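Side-chain contacts in AGR_L_2016p (Agrobacterium tumefaciens, PDB 2GVH), which probably hydrolyses acyl-CoA thioesters to free coenzyme A and the carboxylic acid, using two thioesterase domains of the hot-dog type: residues E208-A213 with G258-V263; R196-L201 with S234-Q239. All blocks are in the same frame, centred on the assembly; numbering follows the deposited sequence.

Interaction 1. Residues E208-A213 with G258-V263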
ATOM      1  N   GLU B 208     -13.938  -3.737 -22.364  1.00 65.17           N
ATOM      2  CA  GLU B 208     -15.139  -3.150 -22.934  1.00 64.29           C
ATOM      3  C   GLU B 208     -15.740  -2.126 -21.980  1.00 65.01           C
ATOM      4  O   GLU B 208     -15.260  -1.945 -20.862  1.00 63.97           O
ATOM      5  CB  GLU B 208     -16.158  -4.252 -23.255  1.00 66.81           C
ATOM      6  CG  GLU B 208     -15.687  -5.211 -24.371  1.00 71.41           C
ATOM      7  CD  GLU B 208     -15.148  -4.441 -25.604  1.00 78.76           C
ATOM      8  OE1 GLU B 208     -15.912  -3.654 -26.208  1.00 81.87           O
ATOM      9  OE2 GLU B 208     -13.960  -4.594 -25.960  1.00 80.17           O
ATOM     10  N   ARG B 209     -16.769  -1.433 -22.452  1.00 67.16           N
ATOM     11  CA  ARG B 209     -17.542  -0.515 -21.630  1.00 69.13           C
ATOM     12  C   ARG B 209     -17.925  -1.205 -20.327  1.00 68.37           C
ATOM     13  O   ARG B 209     -18.363  -2.345 -20.339  1.00 69.55           O
ATOM     14  CB  ARG B 209     -18.799  -0.053 -22.381  1.00 70.81           C
ATOM     15  CG  ARG B 209     -19.548   1.088 -21.688  1.00 74.78           C
ATOM     16  CD  ARG B 209     -20.916   1.316 -22.302  1.00 72.54           C
ATOM     17  NE  ARG B 209     -21.637   2.388 -21.617  1.00 84.13           N
ATOM     18  CZ  ARG B 209     -21.381   3.698 -21.741  1.00 89.66           C
ATOM     19  NH1 ARG B 209     -20.389   4.157 -22.527  1.00 89.98           N
ATOM     20  NH2 ARG B 209     -22.136   4.571 -21.068  1.00 88.68           N
ATOM     21  N   ILE B 210     -17.707  -0.520 -19.209  1.00 67.74           N
ATOM     22  CA  ILE B 210     -18.140  -1.012 -17.910  1.00 67.20           C
ATOM     23  C   ILE B 210     -19.021   0.037 -17.285  1.00 66.70           C
ATOM     24  O   ILE B 210     -18.575   1.187 -17.140  1.00 66.74           O
ATOM     25  CB  ILE B 210     -16.943  -1.260 -16.974  1.00 68.82           C
ATOM     26  CG1 ILE B 210     -16.084  -2.391 -17.528  1.00 67.68           C
ATOM     27  CG2 ILE B 210     -17.435  -1.637 -15.567  1.00 68.15           C
ATOM     28  CD1 ILE B 210     -14.815  -2.541 -16.840  1.00 65.70           C
ATOM     29  N   ASP B 211     -20.256  -0.364 -16.952  1.00 66.94           N
ATOM     30  CA  ASP B 211     -21.234   0.480 -16.250  1.00 66.77           C
ATOM     31  C   ASP B 211     -21.369   0.058 -14.811  1.00 64.57           C
ATOM     32  O   ASP B 211     -21.436  -1.125 -14.534  1.00 65.37           O
ATOM     33  CB  ASP B 211     -22.602   0.403 -16.926  1.00 68.69           C
ATOM     34  CG  ASP B 211     -22.606   1.054 -18.308  1.00 73.85           C
ATOM     35  OD1 ASP B 211     -22.270   2.259 -18.409  1.00 78.40           O
ATOM     36  OD2 ASP B 211     -22.945   0.364 -19.292  1.00 79.11           O
ATOM     37  N   PHE B 212     -21.398   1.020 -13.898  1.00 63.86           N
ATOM     38  CA  PHE B 212     -21.491   0.725 -12.478  1.00 62.97           C
ATOM     39  C   PHE B 212     -22.889   0.961 -11.991  1.00 63.05           C
ATOM     40  O   PHE B 212     -23.405   2.044 -12.186  1.00 63.60           O
ATOM     41  CB  PHE B 212     -20.545   1.604 -11.680  1.00 62.90           C
ATOM     42  CG  PHE B 212     -19.135   1.206 -11.793  1.00 65.19           C
ATOM     43  CD1 PHE B 212     -18.623   0.219 -10.971  1.00 67.60           C
ATOM     44  CD2 PHE B 212     -18.284   1.828 -12.713  1.00 65.67           C
ATOM     45  CE1 PHE B 212     -17.273  -0.148 -11.072  1.00 67.45           C
ATOM     46  CE2 PHE B 212     -16.959   1.462 -12.815  1.00 66.29           C
ATOM     47  CZ  PHE B 212     -16.453   0.469 -12.005  1.00 65.09           C
ATOM     48  N   ALA B 213     -23.489  -0.031 -11.335  1.00 62.98           N
ATOM     49  CA  ALA B 213     -24.898   0.109 -10.889  1.00 64.78           C
ATOM     50  C   ALA B 213     -25.001   0.843  -9.570  1.00 66.73           C
ATOM     51  O   ALA B 213     -25.884   1.646  -9.392  1.00 67.44           O
ATOM     52  CB  ALA B 213     -25.613  -1.237 -10.809  1.00 62.54           C
ATOM     53  N   GLY B 258     -18.019  -6.653 -16.636  1.00 68.31           N
ATOM     54  CA  GLY B 258     -16.989  -6.223 -17.559  1.00 63.62           C
ATOM     55  C   GLY B 258     -16.579  -7.352 -18.468  1.00 63.96           C
ATOM     56  O   GLY B 258     -16.711  -8.531 -18.123  1.00 66.26           O
ATOM     57  N   HIS B 259     -16.086  -7.008 -19.640  1.00 64.59           N
ATOM     58  CA  HIS B 259     -15.514  -8.000 -20.545  1.00 63.90           C
ATOM     59  C   HIS B 259     -14.112  -7.536 -20.865  1.00 64.59           C
ATOM     60  O   HIS B 259     -13.922  -6.394 -21.327  1.00 65.02           O
ATOM     61  CB  HIS B 259     -16.352  -8.123 -21.810  1.00 62.08           C
ATOM     62  CG  HIS B 259     -17.758  -8.550 -21.541  1.00 67.56           C
ATOM     63  ND1 HIS B 259     -18.184  -9.858 -21.693  1.00 62.99           N
ATOM     64  CD2 HIS B 259     -18.821  -7.855 -21.070  1.00 70.51           C
ATOM     65  CE1 HIS B 259     -19.458  -9.936 -21.354  1.00 68.45           C
ATOM     66  NE2 HIS B 259     -19.868  -8.738 -20.969  1.00 71.09           N
ATOM     67  N   PHE B 260     -13.144  -8.415 -20.602  1.00 63.01           N
ATOM     68  CA  PHE B 260     -11.739  -8.139 -20.868  1.00 62.76           C
ATOM     69  C   PHE B 260     -11.163  -9.094 -21.904  1.00 62.67           C
ATOM     70  O   PHE B 260     -11.503 -10.284 -21.971  1.00 59.31           O
ATOM     71  CB  PHE B 260     -10.937  -8.221 -19.571  1.00 62.64           C
ATOM     72  CG  PHE B 260     -11.513  -7.391 -18.452  1.00 59.34           C
ATOM     73  CD1 PHE B 260     -12.471  -7.923 -17.587  1.00 60.13           C
ATOM     74  CD2 PHE B 260     -11.083  -6.076 -18.258  1.00 53.79           C
ATOM     75  CE1 PHE B 260     -13.000  -7.158 -16.550  1.00 56.44           C
ATOM     76  CE2 PHE B 260     -11.605  -5.277 -17.221  1.00 62.25           C
ATOM     77  CZ  PHE B 260     -12.594  -5.847 -16.368  1.00 59.40           C
ATOM     78  N   THR B 261     -10.276  -8.561 -22.735  1.00 62.94           N
ATOM     79  CA  THR B 261      -9.592  -9.432 -23.667  1.00 63.06           C
ATOM     80  C   THR B 261      -8.185  -9.651 -23.154  1.00 62.82           C
ATOM     81  O   THR B 261      -7.478  -8.693 -22.849  1.00 64.21           O
ATOM     82  CB  THR B 261      -9.665  -8.896 -25.089  1.00 64.44           C
ATOM     83  OG1 THR B 261     -11.035  -8.886 -25.481  1.00 62.06           O
ATOM     84  CG2 THR B 261      -8.891  -9.780 -26.074  1.00 62.82           C
HETATM   85  N   MSE B 262      -7.810 -10.921 -23.028  1.00 63.12           N
HETATM   86  CA  MSE B 262      -6.491 -11.300 -22.509  1.00 65.02           C
HETATM   87  C   MSE B 262      -5.683 -12.004 -23.587  1.00 64.57           C
HETATM   88  O   MSE B 262      -6.225 -12.749 -24.367  1.00 65.86           O
HETATM   89  CB  MSE B 262      -6.667 -12.234 -21.313  1.00 64.72           C
HETATM   90  CG  MSE B 262      -7.408 -11.611 -20.107  1.00 69.18           C
HETATM   91 SE   MSE B 262      -6.343 -10.219 -19.074  1.00 88.11          SE
HETATM   92  CE  MSE B 262      -4.850 -11.020 -18.657  1.00 80.02           C
ATOM     93  N   VAL B 263      -4.386 -11.771 -23.647  1.00 65.86           N
ATOM     94  CA  VAL B 263      -3.589 -12.449 -24.661  1.00 66.89           C
ATOM     95  C   VAL B 263      -2.552 -13.331 -23.992  1.00 69.42           C
ATOM     96  O   VAL B 263      -1.897 -12.897 -23.049  1.00 70.32           O
ATOM     97  CB  VAL B 263      -2.933 -11.445 -25.607  1.00 66.05           C
ATOM     98  CG1 VAL B 263      -1.921 -12.133 -26.525  1.00 71.72           C
ATOM     99  CG2 VAL B 263      -3.997 -10.741 -26.451  1.00 61.93           C
TER
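Glu208 and His259 are joined first through their backbones: Glu208 N donates to His259 O at 2.9 Å, a nearly straight bond (167° at the hydrogen). This bond belongs to the antiparallel pairing of strands 202-211 and 252-264. The backbones remain close at Ile210, whose CA lies 5.3 Å from Gly258 CA, although no second hydrogen bond joins the two segments.

Beside this bond, the methylenes of Glu208 and His259 pack crosswise, CG of Glu208 lying 3.9 Å from CB of His259. Their polar ends diverge to other partners: Glu208 OE2 forms a salt bridge with Arg78 of the second subunit, while His259 ND1 is hydrogen-bonded to Glu229.

Strand 202-211 is the outermost of the sheet within this chain and 252-264 its neighbour, in a hot-dog sheet that wraps around helix 179-198. On the helix-facing side the contact is apolar. Ile210 places CG1 beside its own backbone N (chi1 -65°), and CG1 rests 3.9 Å from Gly258 CA. Ile210 CD1 reaches on to Phe260 CZ at 4.0 Å, an oblique approach to the ring, which in turn packs on Met186 and Thr187 of the helix.

Ile210 and Asp211 also pair with a strand of the second subunit, continuing the sheet across the interface.

Interaction 2. Residues R196-L201 with S234-Q239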
ATOM      1  N   ARG B 196      -5.307 -19.365 -15.813  1.00 63.75           N
ATOM      2  CA  ARG B 196      -5.709 -20.744 -15.469  1.00 65.50           C
ATOM      3  C   ARG B 196      -6.125 -21.519 -16.694  1.00 64.96           C
ATOM      4  O   ARG B 196      -5.717 -22.647 -16.858  1.00 66.32           O
ATOM      5  CB  ARG B 196      -6.812 -20.769 -14.400  1.00 64.09           C
ATOM      6  CG  ARG B 196      -6.255 -20.541 -12.995  1.00 63.37           C
ATOM      7  CD  ARG B 196      -7.335 -20.566 -11.954  1.00 62.11           C
ATOM      8  NE  ARG B 196      -6.834 -20.513 -10.580  1.00 65.27           N
ATOM      9  CZ  ARG B 196      -7.627 -20.441  -9.513  1.00 71.11           C
ATOM     10  NH1 ARG B 196      -8.949 -20.400  -9.657  1.00 65.97           N
ATOM     11  NH2 ARG B 196      -7.116 -20.418  -8.292  1.00 61.75           N
ATOM     12  N   TYR B 197      -6.888 -20.893 -17.584  1.00 66.22           N
ATOM     13  CA  TYR B 197      -7.376 -21.575 -18.789  1.00 67.04           C
ATOM     14  C   TYR B 197      -6.246 -21.988 -19.715  1.00 65.55           C
ATOM     15  O   TYR B 197      -6.203 -23.103 -20.171  1.00 63.37           O
ATOM     16  CB  TYR B 197      -8.342 -20.674 -19.554  1.00 68.19           C
ATOM     17  CG  TYR B 197      -9.013 -21.365 -20.698  1.00 72.99           C
ATOM     18  CD1 TYR B 197     -10.178 -22.103 -20.496  1.00 76.83           C
ATOM     19  CD2 TYR B 197      -8.478 -21.315 -21.982  1.00 70.99           C
ATOM     20  CE1 TYR B 197     -10.802 -22.763 -21.547  1.00 75.55           C
ATOM     21  CE2 TYR B 197      -9.100 -21.982 -23.044  1.00 74.42           C
ATOM     22  CZ  TYR B 197     -10.263 -22.700 -22.810  1.00 74.44           C
ATOM     23  OH  TYR B 197     -10.901 -23.366 -23.832  1.00 75.35           O
ATOM     24  N   CYS B 198      -5.326 -21.085 -20.007  1.00 66.06           N
ATOM     25  CA  CYS B 198      -4.326 -21.408 -21.006  1.00 66.65           C
ATOM     26  C   CYS B 198      -3.040 -22.033 -20.424  1.00 67.56           C
ATOM     27  O   CYS B 198      -2.232 -22.565 -21.161  1.00 69.03           O
ATOM     28  CB  CYS B 198      -4.024 -20.164 -21.826  1.00 67.08           C
ATOM     29  SG  CYS B 198      -3.131 -18.830 -20.947  1.00 70.51           S
ATOM     30  N   GLY B 199      -2.848 -21.945 -19.106  1.00 67.02           N
ATOM     31  CA  GLY B 199      -1.638 -22.454 -18.470  1.00 66.83           C
ATOM     32  C   GLY B 199      -0.419 -21.567 -18.659  1.00 66.55           C
ATOM     33  O   GLY B 199       0.688 -21.964 -18.352  1.00 66.38           O
ATOM     34  N   LYS B 200      -0.628 -20.339 -19.114  1.00 65.49           N
ATOM     35  CA  LYS B 200       0.476 -19.449 -19.436  1.00 64.42           C
ATOM     36  C   LYS B 200       0.259 -18.100 -18.785  1.00 63.45           C
ATOM     37  O   LYS B 200      -0.844 -17.797 -18.313  1.00 60.27           O
ATOM     38  CB  LYS B 200       0.592 -19.271 -20.961  1.00 63.96           C
ATOM     39  CG  LYS B 200       0.926 -20.519 -21.753  1.00 68.35           C
ATOM     40  CD  LYS B 200       0.847 -20.255 -23.272  1.00 72.18           C
ATOM     41  CE  LYS B 200       1.891 -21.054 -24.046  1.00 73.02           C
ATOM     42  NZ  LYS B 200       1.587 -22.501 -24.046  1.00 78.82           N
ATOM     43  N   LEU B 201       1.308 -17.278 -18.791  1.00 63.89           N
ATOM     44  CA  LEU B 201       1.175 -15.872 -18.450  1.00 64.06           C
ATOM     45  C   LEU B 201       0.248 -15.190 -19.443  1.00 65.33           C
ATOM     46  O   LEU B 201       0.316 -15.478 -20.629  1.00 68.23           O
ATOM     47  CB  LEU B 201       2.536 -15.222 -18.493  1.00 62.70           C
ATOM     48  CG  LEU B 201       2.719 -13.765 -18.091  1.00 65.66           C
ATOM     49  CD1 LEU B 201       2.101 -13.479 -16.720  1.00 57.12           C
ATOM     50  CD2 LEU B 201       4.217 -13.501 -18.070  1.00 65.47           C
ATOM     51  N   SER B 234      -4.815 -16.800 -30.151  1.00 74.61           N
ATOM     52  CA  SER B 234      -3.985 -16.456 -28.993  1.00 74.81           C
ATOM     53  C   SER B 234      -4.677 -15.688 -27.850  1.00 71.34           C
ATOM     54  O   SER B 234      -4.082 -15.486 -26.798  1.00 72.73           O
ATOM     55  CB  SER B 234      -2.708 -15.742 -29.443  1.00 75.59           C
ATOM     56  OG  SER B 234      -2.992 -14.402 -29.777  1.00 84.53           O
ATOM     57  N   SER B 235      -5.916 -15.265 -28.043  1.00 69.88           N
ATOM     58  CA  SER B 235      -6.596 -14.467 -27.027  1.00 69.06           C
ATOM     59  C   SER B 235      -7.832 -15.141 -26.476  1.00 69.52           C
ATOM     60  O   SER B 235      -8.380 -16.047 -27.099  1.00 70.21           O
ATOM     61  CB  SER B 235      -6.992 -13.123 -27.606  1.00 67.21           C
ATOM     62  OG  SER B 235      -7.869 -13.315 -28.683  1.00 76.72           O
HETATM   63  N   MSE B 236      -8.271 -14.702 -25.300  1.00 70.03           N
HETATM   64  CA  MSE B 236      -9.587 -15.094 -24.787  1.00 67.56           C
HETATM   65  C   MSE B 236     -10.305 -13.834 -24.407  1.00 67.09           C
HETATM   66  O   MSE B 236      -9.679 -12.782 -24.192  1.00 66.33           O
HETATM   67  CB  MSE B 236      -9.498 -15.958 -23.526  1.00 66.73           C
HETATM   68  CG  MSE B 236      -8.913 -17.346 -23.679  1.00 65.95           C
HETATM   69 SE   MSE B 236      -7.681 -17.775 -22.184  1.00 80.07          SE
HETATM   70  CE  MSE B 236      -6.305 -16.629 -22.635  1.00 32.04           C
ATOM     71  N   SER B 237     -11.615 -13.989 -24.289  1.00 65.60           N
ATOM     72  CA  SER B 237     -12.510 -12.997 -23.772  1.00 67.01           C
ATOM     73  C   SER B 237     -13.171 -13.480 -22.473  1.00 66.76           C
ATOM     74  O   SER B 237     -13.893 -14.512 -22.423  1.00 66.80           O
ATOM     75  CB  SER B 237     -13.568 -12.676 -24.814  1.00 69.93           C
ATOM     76  OG  SER B 237     -14.585 -11.863 -24.251  1.00 82.90           O
ATOM     77  N   ILE B 238     -12.941 -12.703 -21.429  1.00 65.22           N
ATOM     78  CA  ILE B 238     -13.312 -13.077 -20.097  1.00 65.90           C
ATOM     79  C   ILE B 238     -14.401 -12.148 -19.667  1.00 66.57           C
ATOM     80  O   ILE B 238     -14.284 -10.949 -19.874  1.00 65.64           O
ATOM     81  CB  ILE B 238     -12.142 -12.922 -19.098  1.00 66.82           C
ATOM     82  CG1 ILE B 238     -11.031 -13.940 -19.381  1.00 62.42           C
ATOM     83  CG2 ILE B 238     -12.656 -13.176 -17.666  1.00 67.52           C
ATOM     84  CD1 ILE B 238     -10.099 -13.536 -20.465  1.00 72.51           C
ATOM     85  N   GLN B 239     -15.481 -12.718 -19.119  1.00 66.24           N
ATOM     86  CA  GLN B 239     -16.510 -11.933 -18.495  1.00 66.94           C
ATOM     87  C   GLN B 239     -16.249 -11.899 -17.017  1.00 65.90           C
ATOM     88  O   GLN B 239     -15.906 -12.896 -16.447  1.00 67.20           O
ATOM     89  CB  GLN B 239     -17.892 -12.534 -18.734  1.00 66.78           C
ATOM     90  CG  GLN B 239     -18.963 -11.955 -17.835  1.00 68.98           C
ATOM     91  CD  GLN B 239     -20.342 -12.404 -18.242  1.00 77.68           C
ATOM     92  OE1 GLN B 239     -20.841 -11.995 -19.295  1.00 83.96           O
ATOM     93  NE2 GLN B 239     -20.974 -13.260 -17.421  1.00 67.25           N
TER
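The side-chain torsions of Tyr197 and Met236 bring the two together: the tyrosine has CG anti to its own N (chi1 -173°), while the selenomethionine has CG beside its N (chi1 -68°) and then bends at both chi2 and chi3. The tyrosine ring is thereby carried alongside the Met236 side chain, its CB and CD2 nearest the selenium, which the folded chain of Met236 presents to the ring's base. This is the helix-on-sheet packing of the hot-dog fold, seen where the last turn of the central helix passes over the start of strand 235-246. The backbones stay well apart, with Cys198 CA and Met236 CA, the nearest such pair, separated by 9.0 Å, so side chains make the whole contact.

The principal interaction is a Met-aromatic one. Met236 SE approaches Tyr197 CD2 to 3.6 Å and lies 4.0 Å from Tyr197 CB, which locates it near the root of the ring and far from the hydroxyl. It is 4.7 Å from the ring centroid and 58° off the ring normal, an oblique approach to the ring.

Met236 is buried, and it also packs on Ala194, one turn back in the helix; Tyr197 is exposed but touches Val231 of the adjoining strand 220-231. Just past the helix, a backbone hydrogen bond between Gly199 and Gly118 ties this corner to the first half of the chain. Lys200 N makes a weak hydrogen bond back to Cys198 SG at 3.4 Å. The same sulfur is also approached by Met236, whose terminal methyl CE lies 4.2 Å from Cys198 SG.

In the fold
Both interactions belong to the same hot-dog domain and meet in its sheet, where strands 252-264 and 235-246 are neighbours: Phe260 O probably accepts a hydrogen bond from Ile238 N, and Met262 N probably donates one to Met236 O. Interaction 1 joins strand to strand, combining backbone bonding with apolar packing on the helix-facing side, and its touching residues are mostly buried. Interaction 2 joins helix end to strand through side chains alone and is only partly buried. Their surroundings differ too. The edge strand at 208-213 is extended by the second subunit, whereas no other chain of the assembly touches 196-201 or 234-239.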